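Local coordinates for protein titin (Homo sapiens, PDB 6H4L) that probably helps build the M-band of the muscle sarcomere through immunoglobulin-like domains such as this one, and is also classed as a serine/threonine protein kinase, at residues A[4-15]-A[28-38]; A[48-56]-A[66-75]. All coordinates share one frame; numbering follows the deposited sequence. Where two conformers were deposited one is given.

Both contacts belong to one four-stranded antiparallel sheet of the immunoglobulin sandwich, strands 7-11, 26-35, 63-68 and 55-60 in that order. Contact 1 adds the outermost strand 7-11 to strand 26-35, while contact 2 joins the two strands of the 55-60/63-68 hairpin and reaches into the turn that follows. They meet where Phe28 O and Leu66 N, 2.9 Å apart, probably hydrogen-bond. Contact 1 is the longer and more exposed, its outer face polar with amide and guanidinium groups. Contact 2 has a larger share of buried residues, with leucine and isoleucine inside, and adds a lysine-aspartate salt bridge close to the zinc-binding turn.

Contact 1: A[4-15]-A[28-38]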
loop_
_atom_site.group_PDB
_atom_site.type_symbol
_atom_site.label_atom_id
_atom_site.label_comp_id
_atom_site.label_asym_id
_atom_site.label_seq_id
_atom_site.Cartn_x
_atom_site.Cartn_y
_atom_site.Cartn_z
ATOM N N THR A 4 -25.026 -0.332 -10.071
ATOM C CA THR A 4 -24.067 -0.914 -9.137
ATOM C C THR A 4 -24.307 -0.385 -7.726
ATOM O O THR A 4 -24.094 0.795 -7.458
ATOM C CB THR A 4 -22.609 -0.600 -9.554
ATOM O OG1 THR A 4 -22.360 -1.118 -10.867
ATOM C CG2 THR A 4 -21.622 -1.214 -8.575
ATOM N N LEU A 5 -24.760 -1.258 -6.831
ATOM C CA LEU A 5 -24.981 -0.875 -5.443
ATOM C C LEU A 5 -23.651 -0.618 -4.730
ATOM O O LEU A 5 -22.602 -1.146 -5.129
ATOM C CB LEU A 5 -25.748 -1.971 -4.706
ATOM C CG LEU A 5 -27.147 -2.287 -5.244
ATOM C CD1 LEU A 5 -27.699 -3.547 -4.600
ATOM C CD2 LEU A 5 -28.079 -1.111 -5.008
ATOM N N ASP A 6 -23.693 0.187 -3.674
ATOM C CA ASP A 6 -22.509 0.356 -2.833
ATOM C C ASP A 6 -22.031 -1.004 -2.340
ATOM O O ASP A 6 -22.833 -1.904 -2.100
ATOM C CB ASP A 6 -22.803 1.245 -1.624
ATOM C CG ASP A 6 -22.985 2.697 -1.994
ATOM O OD1 ASP A 6 -22.686 3.063 -3.150
ATOM O OD2 ASP A 6 -23.420 3.473 -1.113
ATOM N N HIS A 7 -20.723 -1.152 -2.172
ATOM C CA HIS A 7 -20.177 -2.423 -1.724
ATOM C C HIS A 7 -18.841 -2.241 -1.015
ATOM O O HIS A 7 -18.136 -1.264 -1.242
ATOM C CB HIS A 7 -20.010 -3.386 -2.908
ATOM C CG HIS A 7 -19.027 -2.923 -3.940
ATOM N ND1 HIS A 7 -17.665 -3.070 -3.785
ATOM C CD2 HIS A 7 -19.206 -2.305 -5.132
ATOM C CE1 HIS A 7 -17.049 -2.574 -4.845
ATOM N NE2 HIS A 7 -17.960 -2.103 -5.676
ATOM N N ALA A 8 -18.520 -3.198 -0.151
ATOM C CA ALA A 8 -17.266 -3.195 0.590
ATOM C C ALA A 8 -16.069 -3.274 -0.358
ATOM O O ALA A 8 -16.140 -3.875 -1.434
ATOM C CB ALA A 8 -17.234 -4.353 1.562
ATOM N N PRO A 9 -14.950 -2.690 0.061
ATOM C CA PRO A 9 -13.771 -2.776 -0.797
ATOM C C PRO A 9 -13.369 -4.231 -1.040
ATOM O O PRO A 9 -13.454 -5.063 -0.126
ATOM C CB PRO A 9 -12.697 -2.080 0.047
ATOM C CG PRO A 9 -13.459 -1.145 0.943
ATOM C CD PRO A 9 -14.706 -1.915 1.293
ATOM N N ARG A 10 -12.935 -4.530 -2.258
ATOM C CA ARG A 10 -12.389 -5.838 -2.585
ATOM C C ARG A 10 -11.101 -5.628 -3.375
ATOM O O ARG A 10 -11.045 -4.817 -4.306
ATOM C CB ARG A 10 -13.390 -6.680 -3.375
ATOM C CG ARG A 10 -13.965 -5.977 -4.561
ATOM C CD ARG A 10 -15.252 -6.661 -5.057
ATOM N NE ARG A 10 -15.747 -5.970 -6.238
ATOM C CZ ARG A 10 -17.016 -5.662 -6.464
ATOM N NH1 ARG A 10 -17.959 -6.001 -5.592
ATOM N NH2 ARG A 10 -17.337 -5.017 -7.576
ATOM N N ILE A 11 -10.059 -6.341 -2.980
ATOM C CA ILE A 11 -8.767 -6.175 -3.621
ATOM C C ILE A 11 -8.650 -7.208 -4.725
ATOM O O ILE A 11 -8.747 -8.410 -4.472
ATOM C CB ILE A 11 -7.639 -6.297 -2.593
ATOM C CG1 ILE A 11 -7.762 -5.150 -1.578
ATOM C CG2 ILE A 11 -6.257 -6.303 -3.293
ATOM C CD1 ILE A 11 -6.824 -5.233 -0.394
ATOM N N THR A 12 -8.477 -6.725 -5.952
ATOM C CA THR A 12 -8.430 -7.599 -7.122
ATOM C C THR A 12 -7.019 -7.864 -7.658
ATOM O O THR A 12 -6.817 -8.791 -8.447
ATOM C CB THR A 12 -9.290 -7.050 -8.274
ATOM O OG1 THR A 12 -8.731 -5.814 -8.737
ATOM C CG2 THR A 12 -10.739 -6.845 -7.824
ATOM N N LEU A 13 -6.058 -7.033 -7.263
ATOM C CA LEU A 13 -4.652 -7.255 -7.592
ATOM C C LEU A 13 -3.865 -6.983 -6.326
ATOM O O LEU A 13 -3.948 -5.884 -5.762
ATOM C CB LEU A 13 -4.152 -6.306 -8.687
ATOM C CG LEU A 13 -2.629 -6.394 -8.874
ATOM C CD1 LEU A 13 -2.266 -7.708 -9.547
ATOM C CD2 LEU A 13 -2.091 -5.209 -9.651
ATOM N N ARG A 14 -3.125 -7.984 -5.870
ATOM C CA ARG A 14 -2.451 -7.869 -4.586
ATOM C C ARG A 14 -0.993 -7.462 -4.746
ATOM O O ARG A 14 -0.377 -7.711 -5.781
ATOM C CB ARG A 14 -2.559 -9.184 -3.812
ATOM C CG ARG A 14 -4.010 -9.526 -3.443
ATOM C CD ARG A 14 -4.130 -10.438 -2.227
ATOM N NE ARG A 14 -5.520 -10.523 -1.766
ATOM C CZ ARG A 14 -6.017 -9.843 -0.734
ATOM N NH1 ARG A 14 -5.238 -9.034 -0.029
ATOM N NH2 ARG A 14 -7.294 -9.982 -0.394
ATOM N N MET A 15 -0.455 -6.825 -3.709
ATOM C CA MET A 15 0.955 -6.457 -3.692
ATOM C C MET A 15 1.887 -7.651 -3.813
ATOM O O MET A 15 1.551 -8.767 -3.409
ATOM C CB MET A 15 1.281 -5.706 -2.409
ATOM C CG MET A 15 0.767 -4.282 -2.384
ATOM S SD MET A 15 1.293 -3.479 -0.849
ATOM C CE MET A 15 0.095 -4.296 0.177
ATOM N N PHE A 28 5.071 -0.405 -4.170
ATOM C CA PHE A 28 4.071 -1.460 -4.036
ATOM C C PHE A 28 2.810 -0.958 -4.718
ATOM O O PHE A 28 2.455 0.208 -4.596
ATOM C CB PHE A 28 3.767 -1.749 -2.568
ATOM C CG PHE A 28 4.866 -2.505 -1.845
ATOM C CD1 PHE A 28 4.964 -3.881 -1.962
ATOM C CD2 PHE A 28 5.767 -1.841 -1.032
ATOM C CE1 PHE A 28 5.954 -4.586 -1.295
ATOM C CE2 PHE A 28 6.774 -2.541 -0.363
ATOM C CZ PHE A 28 6.862 -3.913 -0.496
ATOM N N ILE A 29 2.123 -1.839 -5.423
ATOM C CA ILE A 29 0.921 -1.431 -6.152
ATOM C C ILE A 29 -0.158 -2.474 -5.920
ATOM O O ILE A 29 0.117 -3.666 -5.951
ATOM C CB ILE A 29 1.199 -1.295 -7.661
ATOM C CG1 ILE A 29 2.263 -0.222 -7.916
ATOM C CG2 ILE A 29 -0.079 -0.921 -8.408
ATOM C CD1 ILE A 29 2.839 -0.239 -9.329
ATOM N N LEU A 30 -1.381 -2.021 -5.666
ATOM C CA LEU A 30 -2.510 -2.949 -5.601
ATOM C C LEU A 30 -3.712 -2.294 -6.247
ATOM O O LEU A 30 -3.699 -1.112 -6.560
ATOM C CB LEU A 30 -2.820 -3.386 -4.171
ATOM C CG LEU A 30 -3.326 -2.377 -3.150
ATOM C CD1 LEU A 30 -4.089 -3.066 -2.037
ATOM C CD2 LEU A 30 -2.123 -1.634 -2.539
ATOM N N ASN A 31 -4.748 -3.084 -6.513
ATOM C CA ASN A 31 -5.954 -2.522 -7.078
ATOM C C ASN A 31 -7.147 -2.899 -6.222
ATOM O O ASN A 31 -7.305 -4.069 -5.872
ATOM C CB ASN A 31 -6.188 -3.072 -8.479
ATOM C CG ASN A 31 -7.322 -2.376 -9.182
ATOM O OD1 ASN A 31 -7.177 -1.265 -9.683
ATOM N ND2 ASN A 31 -8.470 -3.030 -9.219
ATOM N N VAL A 32 -7.945 -1.899 -5.862
ATOM C CA VAL A 32 -9.135 -2.124 -5.030
ATOM C C VAL A 32 -10.368 -1.651 -5.791
ATOM O O VAL A 32 -10.332 -0.638 -6.499
ATOM C CB VAL A 32 -9.011 -1.398 -3.661
ATOM C CG1 VAL A 32 -8.958 0.117 -3.853
ATOM C CG2 VAL A 32 -10.141 -1.812 -2.699
ATOM N N GLN A 33 -11.466 -2.408 -5.656
ATOM C CA GLN A 33 -12.762 -2.010 -6.174
ATOM C C GLN A 33 -13.601 -1.639 -4.966
ATOM O O GLN A 33 -13.757 -2.443 -4.046
ATOM C CB GLN A 33 -13.415 -3.175 -6.917
ATOM C CG GLN A 33 -12.644 -3.605 -8.173
ATOM C CD GLN A 33 -13.266 -4.812 -8.866
ATOM O OE1 GLN A 33 -14.062 -5.549 -8.274
ATOM N NE2 GLN A 33 -12.894 -5.025 -10.133
ATOM N N SER A 34 -14.095 -0.410 -4.940
ATOM C CA SER A 34 -14.786 0.095 -3.750
ATOM C C SER A 34 -15.813 1.139 -4.151
ATOM O O SER A 34 -15.526 2.008 -4.962
ATOM C CB SER A 34 -13.753 0.710 -2.780
ATOM O OG SER A 34 -14.346 1.188 -1.591
ATOM N N LYS A 35 -17.025 1.037 -3.614
ATOM C CA LYS A 35 -18.037 2.064 -3.846
ATOM C C LYS A 35 -18.869 2.258 -2.580
ATOM O O LYS A 35 -19.554 1.348 -2.150
ATOM C CB LYS A 35 -18.955 1.668 -5.013
ATOM C CG LYS A 35 -19.954 2.741 -5.376
ATOM C CD LYS A 35 -20.933 2.253 -6.447
ATOM C CE LYS A 35 -21.942 3.334 -6.785
ATOM N NZ LYS A 35 -22.836 2.920 -7.908
ATOM N N PRO A 36 -18.807 3.451 -1.964
ATOM C CA PRO A 36 -17.999 4.605 -2.362
ATOM C C PRO A 36 -16.498 4.363 -2.246
ATOM O O PRO A 36 -16.054 3.351 -1.699
ATOM C CB PRO A 36 -18.414 5.693 -1.364
ATOM C CG PRO A 36 -19.004 4.973 -0.213
ATOM C CD PRO A 36 -19.625 3.733 -0.771
ATOM N N THR A 37 -15.726 5.293 -2.788
ATOM C CA THR A 37 -14.277 5.165 -2.808
ATOM C C THR A 37 -13.710 4.989 -1.406
ATOM O O THR A 37 -14.130 5.658 -0.462
ATOM C CB THR A 37 -13.631 6.368 -3.488
ATOM O OG1 THR A 37 -14.220 7.576 -2.985
ATOM C CG2 THR A 37 -13.863 6.292 -4.982
ATOM N N ALA A 38 -12.752 4.077 -1.302
ATOM C CA ALA A 38 -12.163 3.666 -0.039
ATOM C C ALA A 38 -11.260 4.743 0.532
ATOM O O ALA A 38 -10.571 5.448 -0.204
ATOM C CB ALA A 38 -11.354 2.387 -0.237
HETATM O O HOH W 1 1.277 -5.868 -7.215
#
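Arg10 and Gln33 face each other as an antiparallel hydrogen-bonded pair where strands A (7-11) and B (26-35) of the I-set immunoglobulin sandwich run together. Beyond their two backbone bonds, Arg10 NE gives a nearly straight bond to Gln33 OE1 (2.7 Å, 168° at the hydrogen). The oxygen sits at the guanidinium edge, with the guanidinium and amide planes turned 75° apart. Thr12 CG2 leans on the same amide, 3.4 Å from Gln33 CD, while Asn31 ND2 donates to Thr12 OG1 at 2.8 Å. Asn31 CG is swung away from its own backbone nitrogen (chi1 -172°), which carries the amide across to that hydroxyl. Thr12 and Leu13 both face Asn31 in a classic beta bulge, where the chain turns its corner; strand 18-20 further on belongs to the other sheet. On the inner face Pro9 CB packs against Val32 CG2, and Ile11 CD1 touches Leu30 CD1 at 3.9 Å. Met15 SD lies 4.6 Å from the centroid of the Phe28 ring, an oblique Met-aromatic contact in the core that Trp42 and Tyr79 help to line. Around the edges, one water bridges Arg14 O and Ile29 O, and Arg14 NH1 is held by Ser91 O and by a salt bridge to Asp92. The register also shifts by one between His7 and Arg10, a second bulge. There the His7 ring lies between Lys35 N, over one face and offset toward the rim, and Arg10 NH1, centred 3.4 Å above the other. His7 ND1 is held by Ala8 O at 2.9 Å.

Contact 2: A[48-56]-A[66-75]; sequences ELQESSKIH and LEILDCHTDD
Lys54 runs extended from its backbone and then bends at its last torsion (chi4 68°), turning NZ onto Leu69 O and Asp75 just beyond strand 63-68, where the D-E hairpin of the immunoglobulin fold leads into the E-F connection. Lys54 NZ donates to Leu69 O at 2.8 Å and forms a salt bridge with Asp75 OD2 at 3.1 Å. That carboxylate is steadied by His72 N, which donates to the anti lone pair of OD2, and Asp75 O receives the hydroxyl of Tyr79, the tyrosine corner of such domains. Asp70 and His72 of this turn bind the zinc ion, and Asp70 O sits 3.4 Å above the centre of the His72 ring. In the hairpin, His56 and Glu67 exchange two backbone bonds. Their side chains lie alongside each other, with His56 ND1 pointing in its ring plane at Glu67 OE1 (3.2 Å, 167°); Arg27 takes the other oxygen, OE2, in a salt bridge. On the buried face Ile55 CD1 meets Ile68 CG1 at 3.7 Å, and Ile55 CG2 touches Leu66 CD1. Before strand 55-60, Ser52 OG accepts from the backbone nitrogens of both Lys54 and Ile55, and Leu69 CD1 closes on Ser53 O at 3.3 Å.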
loop_
_atom_site.group_PDB
_atom_site.type_symbol
_atom_site.label_atom_id
_atom_site.label_comp_id
_atom_site.label_asym_id
_atom_site.label_seq_id
_atom_site.Cartn_x
_atom_site.Cartn_y
_atom_site.Cartn_z
ATOM N N GLU A 48 1.446 3.238 11.319
ATOM C CA GLU A 48 0.899 4.007 10.208
ATOM C C GLU A 48 1.950 4.909 9.572
ATOM O O GLU A 48 2.712 5.594 10.268
ATOM C CB GLU A 48 -0.325 4.826 10.632
ATOM C CG GLU A 48 -0.983 5.548 9.458
ATOM C CD GLU A 48 -2.335 6.143 9.801
ATOM O OE1 GLU A 48 -2.746 6.056 10.976
ATOM O OE2 GLU A 48 -2.990 6.690 8.885
ATOM N N LEU A 49 2.001 4.877 8.243
ATOM C CA LEU A 49 2.906 5.717 7.473
ATOM C C LEU A 49 2.258 7.059 7.153
ATOM O O LEU A 49 1.072 7.129 6.832
ATOM C CB LEU A 49 3.309 5.027 6.164
ATOM C CG LEU A 49 4.245 3.819 6.236
ATOM C CD1 LEU A 49 4.335 3.158 4.867
ATOM C CD2 LEU A 49 5.636 4.239 6.723
ATOM N N GLN A 50 3.054 8.118 7.260
ATOM C CA GLN A 50 2.642 9.438 6.816
ATOM C C GLN A 50 3.474 9.805 5.598
ATOM O O GLN A 50 4.613 9.352 5.460
ATOM C CB GLN A 50 2.878 10.469 7.923
ATOM C CG GLN A 50 1.850 10.432 9.041
ATOM C CD GLN A 50 0.486 10.915 8.587
ATOM O OE1 GLN A 50 -0.330 10.135 8.093
ATOM N NE2 GLN A 50 0.234 12.210 8.746
ATOM N N GLU A 51 2.918 10.625 4.714
ATOM C CA GLU A 51 3.695 11.120 3.582
ATOM C C GLU A 51 4.861 11.995 4.045
ATOM O O GLU A 51 4.752 12.744 5.021
ATOM C CB GLU A 51 2.812 11.881 2.597
ATOM C CG GLU A 51 1.756 10.993 1.956
ATOM C CD GLU A 51 1.275 11.529 0.624
ATOM O OE1 GLU A 51 0.515 12.520 0.617
ATOM O OE2 GLU A 51 1.664 10.959 -0.418
ATOM N N SER A 52 5.982 11.876 3.339
ATOM C CA SER A 52 7.193 12.607 3.678
ATOM C C SER A 52 8.066 12.662 2.436
ATOM O O SER A 52 7.620 12.297 1.356
ATOM C CB SER A 52 7.939 11.907 4.813
ATOM O OG SER A 52 8.387 10.625 4.408
ATOM N N SER A 53 9.307 13.122 2.574
ATOM C CA SER A 53 10.211 13.114 1.432
ATOM C C SER A 53 10.548 11.675 1.042
ATOM O O SER A 53 10.930 11.401 -0.096
ATOM C CB SER A 53 11.479 13.911 1.733
ATOM O OG SER A 53 12.136 13.397 2.875
ATOM N N LYS A 54 10.382 10.755 1.987
ATOM C CA LYS A 54 10.698 9.351 1.741
ATOM C C LYS A 54 9.505 8.535 1.248
ATOM O O LYS A 54 9.666 7.631 0.423
ATOM C CB LYS A 54 11.265 8.717 3.008
ATOM C CG LYS A 54 11.892 7.358 2.783
ATOM C CD LYS A 54 12.672 6.926 4.007
ATOM C CE LYS A 54 13.425 5.639 3.747
ATOM N NZ LYS A 54 14.522 5.817 2.767
ATOM N N ILE A 55 8.318 8.872 1.744
ATOM C CA ILE A 55 7.118 8.069 1.512
ATOM C C ILE A 55 6.030 8.855 0.774
ATOM O O ILE A 55 5.637 9.929 1.220
ATOM C CB ILE A 55 6.526 7.612 2.858
ATOM C CG1 ILE A 55 7.518 6.729 3.619
ATOM C CG2 ILE A 55 5.196 6.912 2.656
ATOM C CD1 ILE A 55 7.815 5.410 2.948
ATOM N N HIS A 56 5.546 8.316 -0.344
ATOM C CA HIS A 56 4.408 8.903 -1.059
ATOM C C HIS A 56 3.399 7.810 -1.380
ATOM O O HIS A 56 3.782 6.708 -1.756
ATOM C CB HIS A 56 4.844 9.517 -2.392
ATOM C CG HIS A 56 5.894 10.572 -2.264
ATOM N ND1 HIS A 56 6.941 10.684 -3.152
ATOM C CD2 HIS A 56 6.050 11.572 -1.367
ATOM C CE1 HIS A 56 7.709 11.701 -2.797
ATOM N NE2 HIS A 56 7.190 12.257 -1.717
ATOM N N LEU A 66 2.207 2.763 -3.286
ATOM C CA LEU A 66 3.075 3.275 -2.225
ATOM C C LEU A 66 4.460 3.363 -2.817
ATOM O O LEU A 66 4.947 2.401 -3.395
ATOM C CB LEU A 66 3.104 2.328 -1.023
ATOM C CG LEU A 66 4.150 2.684 0.058
ATOM C CD1 LEU A 66 3.783 4.005 0.705
ATOM C CD2 LEU A 66 4.250 1.579 1.122
ATOM N N GLU A 67 5.095 4.509 -2.660
ATOM C CA GLU A 67 6.433 4.669 -3.181
ATOM C C GLU A 67 7.363 4.970 -2.011
ATOM O O GLU A 67 7.063 5.834 -1.192
ATOM C CB GLU A 67 6.445 5.796 -4.198
ATOM C CG GLU A 67 7.819 6.123 -4.743
ATOM C CD GLU A 67 7.741 7.232 -5.765
ATOM O OE1 GLU A 67 7.484 8.389 -5.366
ATOM O OE2 GLU A 67 7.892 6.939 -6.966
ATOM N N ILE A 68 8.447 4.212 -1.918
ATOM C CA ILE A 68 9.458 4.429 -0.878
ATOM C C ILE A 68 10.750 4.790 -1.585
ATOM O O ILE A 68 11.221 4.037 -2.442
ATOM C CB ILE A 68 9.673 3.158 -0.031
ATOM C CG1 ILE A 68 8.341 2.660 0.544
ATOM C CG2 ILE A 68 10.699 3.418 1.087
ATOM C CD1 ILE A 68 8.140 1.167 0.396
ATOM N N LEU A 69 11.317 5.947 -1.246
ATOM C CA LEU A 69 12.495 6.446 -1.930
ATOM C C LEU A 69 13.750 6.115 -1.136
ATOM O O LEU A 69 13.699 6.035 0.088
ATOM C CB LEU A 69 12.408 7.962 -2.090
ATOM C CG LEU A 69 11.236 8.531 -2.884
ATOM C CD1 LEU A 69 11.463 10.022 -3.091
ATOM C CD2 LEU A 69 11.113 7.817 -4.213
ATOM N N ASP A 70 14.864 5.929 -1.842
ATOM C CA ASP A 70 16.179 5.776 -1.230
ATOM C C ASP A 70 16.222 4.703 -0.140
ATOM O O ASP A 70 16.615 4.968 0.992
ATOM C CB ASP A 70 16.631 7.108 -0.665
ATOM C CG ASP A 70 18.033 7.043 -0.101
ATOM O OD1 ASP A 70 18.809 6.248 -0.654
ATOM O OD2 ASP A 70 18.275 7.739 0.895
ATOM N N CYS A 71 15.854 3.488 -0.524
ATOM C CA CYS A 71 15.666 2.377 0.405
ATOM C C CYS A 71 16.910 1.917 1.143
ATOM O O CYS A 71 17.928 1.617 0.529
ATOM C CB CYS A 71 15.074 1.184 -0.337
ATOM S SG CYS A 71 13.341 1.410 -0.790
ATOM N N HIS A 72 16.803 1.837 2.467
ATOM C CA HIS A 72 17.878 1.306 3.296
ATOM C C HIS A 72 17.384 0.079 4.051
ATOM O O HIS A 72 16.217 -0.315 3.911
ATOM C CB HIS A 72 18.373 2.363 4.285
ATOM C CG HIS A 72 18.887 3.611 3.637
ATOM N ND1 HIS A 72 18.738 4.857 4.204
ATOM C CD2 HIS A 72 19.553 3.804 2.473
ATOM C CE1 HIS A 72 19.285 5.766 3.418
ATOM N NE2 HIS A 72 19.791 5.153 2.364
ATOM N N THR A 73 18.263 -0.524 4.847
ATOM C CA THR A 73 17.908 -1.733 5.581
ATOM C C THR A 73 16.693 -1.514 6.478
ATOM O O THR A 73 15.837 -2.395 6.607
ATOM C CB THR A 73 19.086 -2.252 6.415
ATOM O OG1 THR A 73 20.200 -2.509 5.551
ATOM C CG2 THR A 73 18.703 -3.533 7.138
ATOM N N ASP A 74 16.611 -0.329 7.074
ATOM C CA ASP A 74 15.517 0.014 7.984
ATOM C C ASP A 74 14.150 0.021 7.304
ATOM O O ASP A 74 13.117 0.000 7.970
ATOM C CB ASP A 74 15.768 1.380 8.625
ATOM N N ASP A 75 14.151 0.064 5.978
ATOM C CA ASP A 75 12.913 0.130 5.205
ATOM C C ASP A 75 12.342 -1.245 4.906
ATOM O O ASP A 75 11.222 -1.365 4.408
ATOM C CB ASP A 75 13.163 0.892 3.909
ATOM C CG ASP A 75 13.448 2.351 4.153
ATOM O OD1 ASP A 75 12.678 2.979 4.913
ATOM O OD2 ASP A 75 14.445 2.866 3.603
HETATM O O HOH W 2 16.248 7.502 3.260
#